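3-methyladenine dna-glycosylase (Archaeoglobus fulgidus, PDB 2JHJ) is a DNA glycosylase by name, of the AlkA type, with a domain of the helix-hairpin-helix superfamily of base excision DNA repair proteins. Local coordinates at residues A141-R146 against R176-S181. Residues are numbered along the deposited sequence; the frame is centred on the assembly and turned at random.
Sequences AKIVGR and RECGLS
Cys178 meets three residues of helix 133-147 at once, and of all the residues here it buries the most surface against the other segment. Its CB lies 3.8 Å from Ile143 CG1, while SG passes close to the backbone of the same residue and reaches Arg146 CG, also at 3.8 Å. With SG anti to the carbonyl carbon (chi1 -66°), the sulfur is set against the helix surface between Ile143 and Arg146, and Lys142 CB closes in on the Cys178 CB at 4.1 Å before its chain bends away.

Deeper in, Ile143 sends CD1 toward Leu180 CD2 (4.3 Å), and both side chains also touch Ile127 of helix 118-128 and Leu175 of helix 164-177. Leu180 further touches Ile188, so the pair belongs to an apolar cluster where helices 118-128, 133-147, 164-177 and 182-192 of the HhH-GPD domain meet. Between Cys178 and Leu180, Gly179 takes a positive phi in a Schellman motif, the turn by which the chain leaves helix 164-177; Ser181 then N-caps helix 182-192.

At the exposed margin, Arg146, its chain bent at chi2 and chi3, turns its guanidinium end-on to Glu177. Arg146 NH1 (3.1 Å) and NH2 (3.2 Å) both donate to the single oxygen Glu177 OE1, which lies near the guanidinium plane. The NH1 bond uses the anti lone pair, and neither bond is straight, with N-H...O angles of 147° and 144°.

Chemically, a buried thiol and aliphatic groups supply the packing, while a forked salt bridge at the exposed edge of the contact pairs the charges and probably favours the ionised carboxylate.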
loop_
_atom_site.group_PDB
_atom_site.type_symbol
_atom_site.label_atom_id
_atom_site.label_comp_id
_atom_site.label_asym_id
_atom_site.label_seq_id
_atom_site.Cartn_x
_atom_site.Cartn_y
_atom_site.Cartn_z
ATOM N N ALA A 141 -10.538 -4.195 8.111
ATOM C CA ALA A 141 -10.624 -3.951 9.538
ATOM C C ALA A 141 -11.363 -5.068 10.312
ATOM O O ALA A 141 -10.952 -5.436 11.407
ATOM C CB ALA A 141 -11.275 -2.586 9.810
ATOM N N LYS A 142 -12.440 -5.609 9.752
ATOM C CA LYS A 142 -13.178 -6.702 10.403
ATOM C C LYS A 142 -12.285 -7.943 10.523
ATOM O O LYS A 142 -12.235 -8.602 11.572
ATOM C CB LYS A 142 -14.450 -7.063 9.612
ATOM C CG LYS A 142 -15.558 -5.980 9.654
ATOM C CD LYS A 142 -16.278 -5.949 11.017
ATOM C CE LYS A 142 -17.452 -4.927 11.058
ATOM N NZ LYS A 142 -18.247 -4.994 12.365
ATOM N N ILE A 143 -11.590 -8.248 9.430
ATOM C CA ILE A 143 -10.692 -9.412 9.315
ATOM C C ILE A 143 -9.509 -9.267 10.265
ATOM O O ILE A 143 -9.100 -10.234 10.948
ATOM C CB ILE A 143 -10.215 -9.532 7.840
ATOM C CG1 ILE A 143 -11.373 -10.040 6.958
ATOM C CG2 ILE A 143 -8.962 -10.438 7.699
ATOM C CD1 ILE A 143 -11.070 -9.933 5.415
ATOM N N VAL A 144 -8.969 -8.045 10.317
ATOM C CA VAL A 144 -7.915 -7.704 11.273
ATOM C C VAL A 144 -8.400 -7.891 12.713
ATOM O O VAL A 144 -7.715 -8.509 13.546
ATOM C CB VAL A 144 -7.378 -6.267 11.029
ATOM C CG1 VAL A 144 -6.683 -5.683 12.289
ATOM C CG2 VAL A 144 -6.442 -6.268 9.818
ATOM N N GLY A 145 -9.581 -7.350 12.981
ATOM C CA GLY A 145 -10.212 -7.453 14.273
ATOM C C GLY A 145 -10.382 -8.899 14.716
ATOM O O GLY A 145 -10.049 -9.227 15.842
ATOM N N ARG A 146 -10.870 -9.760 13.824
ATOM C CA ARG A 146 -11.133 -11.160 14.156
ATOM C C ARG A 146 -9.871 -12.003 14.228
ATOM O O ARG A 146 -9.715 -12.800 15.152
ATOM C CB ARG A 146 -12.087 -11.811 13.140
ATOM C CG ARG A 146 -13.568 -11.511 13.306
ATOM C CD ARG A 146 -14.222 -12.387 14.354
ATOM N NE ARG A 146 -13.971 -13.826 14.184
ATOM C CZ ARG A 146 -14.636 -14.634 13.352
ATOM N NH1 ARG A 146 -15.589 -14.168 12.546
ATOM N NH2 ARG A 146 -14.344 -15.933 13.317
ATOM N N ARG A 176 -16.044 -15.370 5.350
ATOM C CA ARG A 176 -17.417 -15.049 4.985
ATOM C C ARG A 176 -18.127 -14.321 6.126
ATOM O O ARG A 176 -18.881 -13.367 5.878
ATOM C CB ARG A 176 -18.173 -16.288 4.518
ATOM C CG ARG A 176 -17.634 -16.858 3.212
ATOM C CD ARG A 176 -18.498 -17.986 2.719
ATOM N NE ARG A 176 -19.827 -17.463 2.429
ATOM C CZ ARG A 176 -20.804 -18.129 1.821
ATOM N NH1 ARG A 176 -20.637 -19.388 1.419
ATOM N NH2 ARG A 176 -21.965 -17.523 1.618
ATOM N N GLU A 177 -17.841 -14.749 7.361
ATOM C CA GLU A 177 -18.368 -14.138 8.588
ATOM C C GLU A 177 -18.013 -12.686 8.730
ATOM O O GLU A 177 -18.750 -11.929 9.362
ATOM C CB GLU A 177 -17.836 -14.877 9.825
ATOM C CG GLU A 177 -18.692 -16.063 10.227
ATOM C CD GLU A 177 -17.931 -17.150 10.999
ATOM O OE1 GLU A 177 -16.856 -16.886 11.593
ATOM O OE2 GLU A 177 -18.426 -18.300 10.981
ATOM N N CYS A 178 -16.874 -12.298 8.167
ATOM C CA CYS A 178 -16.440 -10.913 8.201
ATOM C C CYS A 178 -17.130 -10.035 7.151
ATOM O O CYS A 178 -16.919 -8.832 7.142
ATOM C CB CYS A 178 -14.925 -10.807 8.070
ATOM S SG CYS A 178 -14.003 -11.522 9.485
ATOM N N GLY A 179 -17.935 -10.634 6.278
ATOM C CA GLY A 179 -18.630 -9.874 5.216
ATOM C C GLY A 179 -18.111 -10.107 3.818
ATOM O O GLY A 179 -18.596 -9.497 2.862
ATOM N N LEU A 180 -17.146 -11.014 3.683
ATOM C CA LEU A 180 -16.537 -11.316 2.399
ATOM C C LEU A 180 -17.337 -12.335 1.613
ATOM O O LEU A 180 -17.827 -13.313 2.171
ATOM C CB LEU A 180 -15.109 -11.858 2.631
ATOM C CG LEU A 180 -14.008 -11.535 1.636
ATOM C CD1 LEU A 180 -13.793 -10.030 1.553
ATOM C CD2 LEU A 180 -12.717 -12.207 2.115
ATOM N N SER A 181 -17.451 -12.119 0.307
ATOM C CA SER A 181 -18.159 -13.057 -0.556
ATOM C C SER A 181 -17.487 -14.426 -0.495
ATOM O O SER A 181 -16.265 -14.523 -0.250
ATOM C CB SER A 181 -18.159 -12.557 -2.002
ATOM O OG SER A 181 -16.868 -12.664 -2.584
#